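Local coordinates for protein 83aa long hypothetical transcriptional regulator asnC (Sulfolobus tokodaii, PDB 2ZBC) that binds isoleucine between its subunits as a stand-alone RAM module and probably takes part in amino-acid-responsive control of transcription, at residues A4-N9 / T69-I74; I8-G13 / Y38-K43. All blocks are in the same frame, centred on the assembly; numbering follows the deposited sequence.

Contact 1: residues A4-N9 / T69-I74. With ILE (isoleucine), chain I.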
ATOM      1  N   ALA A   4      -5.452 -16.389 -14.689  1.00 15.81           N
ATOM      2  CA  ALA A   4      -5.152 -15.391 -13.747  1.00 13.85           C
ATOM      3  C   ALA A   4      -3.626 -15.359 -13.505  1.00 13.23           C
ATOM      4  O   ALA A   4      -2.915 -16.328 -13.776  1.00 13.39           O
ATOM      5  CB  ALA A   4      -5.912 -15.642 -12.484  1.00 15.33           C
ATOM      6  N   ILE A   5      -3.176 -14.238 -13.010  1.00 13.66           N
ATOM      7  CA  ILE A   5      -1.823 -14.102 -12.540  1.00 15.02           C
ATOM      8  C   ILE A   5      -1.886 -13.888 -11.058  1.00 14.39           C
ATOM      9  O   ILE A   5      -2.636 -12.999 -10.619  1.00 13.55           O
ATOM     10  CB  ILE A   5      -1.205 -12.922 -13.205  1.00 15.48           C
ATOM     11  CG1 ILE A   5      -1.108 -13.074 -14.709  1.00 19.17           C
ATOM     12  CG2 ILE A   5       0.226 -12.629 -12.639  1.00 15.28           C
ATOM     13  CD1 ILE A   5      -0.197 -14.056 -15.139  1.00 24.22           C
ATOM     14  N   VAL A   6      -1.156 -14.715 -10.273  1.00 12.48           N
ATOM     15  CA  VAL A   6      -1.201 -14.653  -8.835  1.00 13.13           C
ATOM     16  C   VAL A   6       0.147 -14.184  -8.301  1.00 14.36           C
ATOM     17  O   VAL A   6       1.179 -14.756  -8.635  1.00 16.34           O
ATOM     18  CB  VAL A   6      -1.541 -16.020  -8.222  1.00 12.82           C
ATOM     19  CG1 VAL A   6      -1.695 -15.917  -6.744  1.00 11.34           C
ATOM     20  CG2 VAL A   6      -2.865 -16.576  -8.829  1.00 13.71           C
ATOM     21  N   LEU A   7       0.121 -13.132  -7.507  1.00 14.56           N
ATOM     22  CA  LEU A   7       1.326 -12.594  -6.880  1.00 13.72           C
ATOM     23  C   LEU A   7       1.414 -13.196  -5.453  1.00 13.34           C
ATOM     24  O   LEU A   7       0.471 -13.078  -4.643  1.00 13.39           O
ATOM     25  CB  LEU A   7       1.275 -11.066  -6.806  1.00 15.09           C
ATOM     26  CG  LEU A   7       0.979 -10.380  -8.158  1.00 15.39           C
ATOM     27  CD1 LEU A   7       0.733  -8.921  -8.018  1.00 16.09           C
ATOM     28  CD2 LEU A   7       2.124 -10.679  -9.110  1.00 15.98           C
ATOM     29  N   ILE A   8       2.505 -13.874  -5.152  1.00 13.05           N
ATOM     30  CA  ILE A   8       2.587 -14.612  -3.887  1.00 13.00           C
ATOM     31  C   ILE A   8       3.638 -13.947  -3.022  1.00 13.13           C
ATOM     32  O   ILE A   8       4.706 -13.615  -3.526  1.00 12.46           O
ATOM     33  CB  ILE A   8       2.969 -16.041  -4.186  1.00 12.55           C
ATOM     34  CG1 ILE A   8       1.873 -16.737  -5.021  1.00 13.07           C
ATOM     35  CG2 ILE A   8       3.099 -16.828  -2.921  1.00 14.39           C
ATOM     36  CD1 ILE A   8       2.308 -18.100  -5.475  1.00 11.65           C
ATOM     37  N   ASN A   9       3.367 -13.805  -1.724  1.00 13.00           N
ATOM     38  CA  ASN A   9       4.388 -13.458  -0.744  1.00 12.62           C
ATOM     39  C   ASN A   9       4.544 -14.659   0.098  1.00 12.64           C
ATOM     40  O   ASN A   9       3.535 -15.256   0.548  1.00 12.79           O
ATOM     41  CB  ASN A   9       4.044 -12.243   0.153  1.00 13.64           C
ATOM     42  CG  ASN A   9       4.324 -10.904  -0.563  1.00 16.65           C
ATOM     43  OD1 ASN A   9       5.403 -10.229  -0.388  1.00 18.57           O
ATOM     44  ND2 ASN A   9       3.350 -10.498  -1.343  1.00 16.35           N
ATOM     45  N   THR A  69      -1.488 -14.111  -0.995  1.00 12.68           N
ATOM     46  CA  THR A  69      -1.639 -14.125  -2.467  1.00 13.56           C
ATOM     47  C   THR A  69      -2.551 -12.977  -2.895  1.00 13.18           C
ATOM     48  O   THR A  69      -3.521 -12.634  -2.188  1.00 12.92           O
ATOM     49  CB  THR A  69      -2.199 -15.456  -2.963  1.00 14.04           C
ATOM     50  OG1 THR A  69      -3.543 -15.620  -2.467  1.00 13.78           O
ATOM     51  CG2 THR A  69      -1.427 -16.636  -2.471  1.00 12.54           C
ATOM     52  N   LEU A  70      -2.258 -12.445  -4.085  1.00 12.40           N
ATOM     53  CA  LEU A  70      -3.080 -11.451  -4.723  1.00 12.69           C
ATOM     54  C   LEU A  70      -3.353 -11.970  -6.147  1.00 12.61           C
ATOM     55  O   LEU A  70      -2.420 -12.009  -6.958  1.00 13.23           O
ATOM     56  CB  LEU A  70      -2.293 -10.153  -4.768  1.00 12.14           C
ATOM     57  CG  LEU A  70      -3.009  -8.853  -5.093  1.00 14.11           C
ATOM     58  CD1 LEU A  70      -2.158  -7.651  -4.819  1.00 15.17           C
ATOM     59  CD2 LEU A  70      -3.482  -8.801  -6.459  1.00 14.65           C
ATOM     60  N   THR A  71      -4.575 -12.339  -6.428  1.00 13.44           N
ATOM     61  CA  THR A  71      -4.967 -12.963  -7.736  1.00 14.10           C
ATOM     62  C   THR A  71      -5.554 -11.893  -8.608  1.00 12.90           C
ATOM     63  O   THR A  71      -6.463 -11.206  -8.205  1.00 12.74           O
ATOM     64  CB  THR A  71      -6.011 -14.110  -7.495  1.00 14.74           C
ATOM     65  OG1 THR A  71      -5.412 -15.135  -6.690  1.00 11.88           O
ATOM     66  CG2 THR A  71      -6.491 -14.815  -8.855  1.00 13.98           C
HETATM   67  N   MSE A  72      -4.989 -11.748  -9.794  1.00 12.02           N
HETATM   68  CA  MSE A  72      -5.402 -10.782 -10.733  1.00 12.27           C
HETATM   69  C   MSE A  72      -6.107 -11.604 -11.840  1.00 11.71           C
HETATM   70  O   MSE A  72      -5.453 -12.304 -12.595  1.00 11.44           O
HETATM   71  CB  MSE A  72      -4.157 -10.085 -11.289  1.00 12.93           C
HETATM   72  CG  MSE A  72      -3.440  -9.238 -10.142  1.00 12.22           C
HETATM   73 SE   MSE A  72      -1.995  -8.214 -10.973  1.00 20.00          SE
HETATM   74  CE  MSE A  72      -0.799  -9.654 -11.215  1.00 16.86           C
ATOM     75  N   ILE A  73      -7.412 -11.528 -11.872  1.00 13.47           N
ATOM     76  CA  ILE A  73      -8.192 -12.169 -12.925  1.00 13.40           C
ATOM     77  C   ILE A  73      -7.888 -11.456 -14.213  1.00 13.16           C
ATOM     78  O   ILE A  73      -7.902 -10.234 -14.276  1.00 14.21           O
ATOM     79  CB  ILE A  73      -9.740 -12.114 -12.601  1.00 14.55           C
ATOM     80  CG1 ILE A  73     -10.038 -12.763 -11.242  1.00 16.75           C
ATOM     81  CG2 ILE A  73     -10.505 -12.789 -13.740  1.00 15.86           C
ATOM     82  CD1 ILE A  73      -9.735 -14.187 -11.232  1.00 18.18           C
ATOM     83  N   ILE A  74      -7.563 -12.221 -15.264  1.00 12.42           N
ATOM     84  CA  ILE A  74      -7.270 -11.718 -16.574  1.00 13.35           C
ATOM     85  C   ILE A  74      -8.567 -11.483 -17.351  1.00 15.23           C
ATOM     86  O   ILE A  74      -9.500 -12.302 -17.297  1.00 12.80           O
ATOM     87  CB  ILE A  74      -6.358 -12.725 -17.340  1.00 15.18           C
ATOM     88  CG1 ILE A  74      -4.929 -12.612 -16.808  1.00 15.08           C
ATOM     89  CG2 ILE A  74      -6.243 -12.439 -18.840  1.00 14.66           C
ATOM     90  CD1 ILE A  74      -4.096 -13.836 -17.137  1.00 14.05           C
TER
HETATM   91  N   ILE I  84      -8.041 -12.628  -2.216  1.00 10.53           N
HETATM   92  CA  ILE I  84      -7.166 -13.827  -2.401  1.00 11.76           C
HETATM   93  C   ILE I  84      -6.409 -13.811  -3.746  1.00 12.28           C
HETATM   94  O   ILE I  84      -6.726 -12.879  -4.540  1.00 12.22           O
HETATM   95  CB  ILE I  84      -7.991 -15.098  -2.321  1.00 11.01           C
HETATM   96  CG1 ILE I  84      -8.864 -15.289  -3.557  1.00 12.92           C
HETATM   97  CG2 ILE I  84      -8.938 -14.994  -1.161  1.00 13.71           C
HETATM   98  CD1 ILE I  84      -9.716 -16.505  -3.447  1.00 14.08           C
HETATM   99  OXT ILE I  84      -5.520 -14.706  -3.973  1.00 13.86           O
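Segments 4-9 and 69-74 run antiparallel at 166°, with axes 4.5 Å apart, and four backbone hydrogen bonds tie I5 to M72 and L7 to L70. The straightest is L7 N to L70 O, 2.8 Å at 175°, although its donor sits above the carbonyl plane. I5, L7, L70 and M72 share one face. The selenomethionine M72 bends at its last torsion (chi3 -75°) and lays CE across the neighbouring strand. M72 CE touches I5 CG2 tightly at 3.5 Å and L7 CG at 3.6 Å. V41 of the second subunit also packs on M72. A4, V6, I8, T69, T71 and I73 share the other face, where helix 49-60 packs on I8, T71 and I73. V6 lies alongside T71, its CG2 3.6 Å from T71 OG1. Both threonine hydroxyls grip one carboxylate oxygen of the bound isoleucine: T69 OG1 lies 2.6 Å from OXT, and T71 OG1 2.8 Å. The ligand's O accepts a bond from T71 N at 2.9 Å. R61 NH1 also hydrogen-bonds T69 OG1, probably orienting it. This strand, outermost in its chain though I74 pairs on into the second subunit, thus offers hydroxyls and an amide that fit a carboxylate.

Contact 2: residues I8-G13 / Y38-K43. With ILE (isoleucine), chain J.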
ATOM      1  N   ILE A   8       2.505 -13.874  -5.152  1.00 13.05           N
ATOM      2  CA  ILE A   8       2.587 -14.612  -3.887  1.00 13.00           C
ATOM      3  C   ILE A   8       3.638 -13.947  -3.022  1.00 13.13           C
ATOM      4  O   ILE A   8       4.706 -13.615  -3.526  1.00 12.46           O
ATOM      5  CB  ILE A   8       2.969 -16.041  -4.186  1.00 12.55           C
ATOM      6  CG1 ILE A   8       1.873 -16.737  -5.021  1.00 13.07           C
ATOM      7  CG2 ILE A   8       3.099 -16.828  -2.921  1.00 14.39           C
ATOM      8  CD1 ILE A   8       2.308 -18.100  -5.475  1.00 11.65           C
ATOM      9  N   ASN A   9       3.367 -13.805  -1.724  1.00 13.00           N
ATOM     10  CA  ASN A   9       4.388 -13.458  -0.744  1.00 12.62           C
ATOM     11  C   ASN A   9       4.544 -14.659   0.098  1.00 12.64           C
ATOM     12  O   ASN A   9       3.535 -15.256   0.548  1.00 12.79           O
ATOM     13  CB  ASN A   9       4.044 -12.243   0.153  1.00 13.64           C
ATOM     14  CG  ASN A   9       4.324 -10.904  -0.563  1.00 16.65           C
ATOM     15  OD1 ASN A   9       5.403 -10.229  -0.388  1.00 18.57           O
ATOM     16  ND2 ASN A   9       3.350 -10.498  -1.343  1.00 16.35           N
ATOM     17  N   THR A  10       5.800 -14.989   0.400  1.00 11.56           N
ATOM     18  CA  THR A  10       6.095 -16.154   1.257  1.00 12.48           C
ATOM     19  C   THR A  10       6.582 -15.680   2.636  1.00 14.26           C
ATOM     20  O   THR A  10       6.869 -14.511   2.807  1.00 12.54           O
ATOM     21  CB  THR A  10       7.199 -17.033   0.659  1.00 12.59           C
ATOM     22  OG1 THR A  10       8.438 -16.320   0.552  1.00 12.36           O
ATOM     23  CG2 THR A  10       6.862 -17.427  -0.762  1.00 14.79           C
ATOM     24  N   ASP A  11       6.637 -16.609   3.609  1.00 16.11           N
ATOM     25  CA  ASP A  11       7.392 -16.383   4.841  1.00 19.86           C
ATOM     26  C   ASP A  11       8.810 -16.006   4.424  1.00 20.87           C
ATOM     27  O   ASP A  11       9.315 -16.412   3.329  1.00 20.30           O
ATOM     28  CB  ASP A  11       7.450 -17.625   5.705  1.00 21.39           C
ATOM     29  CG  ASP A  11       6.125 -17.948   6.315  1.00 26.78           C
ATOM     30  OD1 ASP A  11       5.212 -17.080   6.340  1.00 29.94           O
ATOM     31  OD2 ASP A  11       5.955 -19.070   6.802  1.00 30.20           O
ATOM     32  N   ALA A  12       9.460 -15.182   5.244  1.00 21.70           N
ATOM     33  CA  ALA A  12      10.786 -14.703   4.840  1.00 20.75           C
ATOM     34  C   ALA A  12      11.679 -15.981   4.688  1.00 20.43           C
ATOM     35  O   ALA A  12      11.707 -16.866   5.568  1.00 20.74           O
ATOM     36  CB  ALA A  12      11.328 -13.646   5.844  1.00 19.69           C
ATOM     37  N   GLY A  13      12.324 -16.093   3.541  1.00 21.22           N
ATOM     38  CA  GLY A  13      13.239 -17.149   3.244  1.00 21.45           C
ATOM     39  C   GLY A  13      12.591 -18.392   2.639  1.00 21.60           C
ATOM     40  O   GLY A  13      13.308 -19.288   2.319  1.00 23.47           O
ATOM     41  N   TYR A  38       6.536  -8.279  -4.056  1.00 14.85           N
ATOM     42  CA  TYR A  38       6.073  -9.658  -4.115  1.00 14.15           C
ATOM     43  C   TYR A  38       7.272 -10.584  -4.397  1.00 13.30           C
ATOM     44  O   TYR A  38       8.356 -10.129  -4.821  1.00 14.75           O
ATOM     45  CB  TYR A  38       4.988  -9.811  -5.262  1.00 13.66           C
ATOM     46  CG  TYR A  38       3.940  -8.763  -5.186  1.00 13.40           C
ATOM     47  CD1 TYR A  38       2.915  -8.847  -4.269  1.00 12.67           C
ATOM     48  CD2 TYR A  38       3.979  -7.659  -6.032  1.00 11.48           C
ATOM     49  CE1 TYR A  38       1.994  -7.880  -4.207  1.00 13.66           C
ATOM     50  CE2 TYR A  38       3.052  -6.688  -5.968  1.00 12.48           C
ATOM     51  CZ  TYR A  38       2.066  -6.791  -5.041  1.00 12.29           C
ATOM     52  OH  TYR A  38       1.188  -5.731  -4.971  1.00 15.27           O
ATOM     53  N   ASP A  39       7.088 -11.861  -4.087  1.00 11.20           N
ATOM     54  CA  ASP A  39       8.139 -12.817  -4.078  1.00  9.99           C
ATOM     55  C   ASP A  39       8.057 -13.807  -5.202  1.00  9.47           C
ATOM     56  O   ASP A  39       9.122 -14.203  -5.724  1.00 10.47           O
ATOM     57  CB  ASP A  39       8.082 -13.607  -2.837  1.00 10.57           C
ATOM     58  CG  ASP A  39       8.277 -12.715  -1.589  1.00 13.63           C
ATOM     59  OD1 ASP A  39       8.958 -11.682  -1.729  1.00 14.36           O
ATOM     60  OD2 ASP A  39       7.722 -12.992  -0.510  1.00 10.65           O
ATOM     61  N   ILE A  40       6.837 -14.207  -5.567  1.00 10.24           N
ATOM     62  CA  ILE A  40       6.654 -15.108  -6.711  1.00 10.95           C
ATOM     63  C   ILE A  40       5.450 -14.696  -7.553  1.00 12.91           C
ATOM     64  O   ILE A  40       4.431 -14.216  -7.022  1.00 13.48           O
ATOM     65  CB  ILE A  40       6.362 -16.521  -6.195  1.00 12.28           C
ATOM     66  CG1 ILE A  40       7.506 -17.081  -5.340  1.00 11.63           C
ATOM     67  CG2 ILE A  40       5.984 -17.477  -7.293  1.00 14.41           C
ATOM     68  CD1 ILE A  40       7.241 -18.429  -4.734  1.00 14.82           C
ATOM     69  N   VAL A  41       5.574 -14.896  -8.872  1.00 13.32           N
ATOM     70  CA  VAL A  41       4.514 -14.543  -9.840  1.00 14.35           C
ATOM     71  C   VAL A  41       4.194 -15.859 -10.493  1.00 14.29           C
ATOM     72  O   VAL A  41       5.077 -16.520 -10.962  1.00 16.65           O
ATOM     73  CB  VAL A  41       4.958 -13.522 -10.898  1.00 13.90           C
ATOM     74  CG1 VAL A  41       3.855 -13.380 -11.958  1.00 15.28           C
ATOM     75  CG2 VAL A  41       5.373 -12.243 -10.322  1.00 13.33           C
ATOM     76  N   VAL A  42       2.946 -16.280 -10.467  1.00 15.60           N
ATOM     77  CA  VAL A  42       2.542 -17.463 -11.211  1.00 16.86           C
ATOM     78  C   VAL A  42       1.460 -17.107 -12.211  1.00 15.15           C
ATOM     79  O   VAL A  42       0.633 -16.221 -11.951  1.00 15.67           O
ATOM     80  CB  VAL A  42       1.998 -18.607 -10.310  1.00 19.14           C
ATOM     81  CG1 VAL A  42       3.112 -19.276  -9.508  1.00 25.04           C
ATOM     82  CG2 VAL A  42       0.955 -18.180  -9.443  1.00 20.62           C
ATOM     83  N   LYS A  43       1.491 -17.736 -13.363  1.00 14.02           N
ATOM     84  CA  LYS A  43       0.306 -17.753 -14.243  1.00 15.20           C
ATOM     85  C   LYS A  43      -0.462 -19.030 -13.998  1.00 14.57           C
ATOM     86  O   LYS A  43       0.099 -20.122 -13.991  1.00 15.58           O
ATOM     87  CB  LYS A  43       0.726 -17.616 -15.693  1.00 13.96           C
ATOM     88  CG  LYS A  43      -0.468 -17.265 -16.625  1.00 17.49           C
ATOM     89  CD  LYS A  43       0.107 -16.605 -17.888  1.00 23.19           C
ATOM     90  CE  LYS A  43      -0.494 -17.125 -19.129  1.00 27.21           C
ATOM     91  NZ  LYS A  43      -1.913 -16.994 -19.152  1.00 29.40           N
TER
HETATM   92  N   ILE J  85      10.800 -10.266  -3.201  1.00 12.01           N
HETATM   93  CA  ILE J  85      11.900 -10.442  -2.194  1.00 13.21           C
HETATM   94  C   ILE J  85      12.767  -9.257  -2.095  1.00 12.73           C
HETATM   95  O   ILE J  85      12.645  -8.389  -2.988  1.00 14.44           O
HETATM   96  CB  ILE J  85      12.714 -11.722  -2.436  1.00 12.49           C
HETATM   97  CG1 ILE J  85      13.679 -11.621  -3.636  1.00 14.32           C
HETATM   98  CG2 ILE J  85      11.824 -12.888  -2.522  1.00 11.92           C
HETATM   99  CD1 ILE J  85      14.627 -12.829  -3.765  1.00 13.76           C
HETATM  100  OXT ILE J  85      13.474  -9.223  -1.079  1.00 13.68           O
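D39 OD1 accepts a hydrogen bond from the amino N of the bound isoleucine, 2.8 Å away. The ligand's CG2 also lies against the D39 carboxylate. The other oxygen, OD2, turns back to strand 8-10. D39 OD2 accepts T10 N-H on its anti lone pair, with T10 N at 2.9 Å and the bond nearly straight (165°). The same oxygen forms a salt bridge with R61 of the fifth subunit. With these partners the carboxylate probably stays ionised, and its rotation is fixed from both ends. CB of D39 points toward segment 8-13, and with CG anti to its carbonyl carbon (chi1 -62°) the carboxylate spans from T10 N to the ligand.

Behind it, the backbone is held by a classic beta bulge. D39 and I40 both face I8, and I8 O accepts from D39 N and I40 N, each at 3.0 Å. I8 N returns a bond to I40 O at 2.7 Å. The bulge lies at the start of strand 40-45, in the antiparallel sheet of the Lrp/AsnC ligand-binding domain, a member of the dimeric alpha-beta barrel clan. It sets D39 just before the regular pairing, beside the ligand.

Further out, I8 and I40 stand side by side and point the same way, their CB atoms 4.0 Å apart. I8 CD1 reaches obliquely to V42 CG2 at 4.2 Å. I40 CD1 meets T10 CG2 at 4.1 Å, the two side chains crossing at about a right angle. Helix 15-22 covers this apolar face through V18 and L22. The other branch of T10, OG1, hydrogen-bonds D11 O at 2.9 Å from above the carbonyl plane, where the chain leaves the strand. The Y38 OH hydrogen-bonds to Y38 OH of the second subunit.

How the contacts relate
Contact 1 is wholly buried; contact 2 is mostly buried, with N9 and Y38 partly exposed. Both use strand 3-10, which lies between strands 66-75 and 40-45 in the sheet. Their centres are about 10 Å apart, and they share I8 and N9. V6 N makes a probable hydrogen bond to V42 O at 2.9 Å, joining the two. Contact 1 is a long regular ladder nearer the chain centre. Contact 2 is shorter, ends in a loop and is distorted by its bulge. Their ligand chemistry is complementary: contact 1 supplies neutral donors to the carboxylate, contact 2 an acidic acceptor to the amino group. Each isoleucine is completed by another subunit, so each of these sites spans an interface.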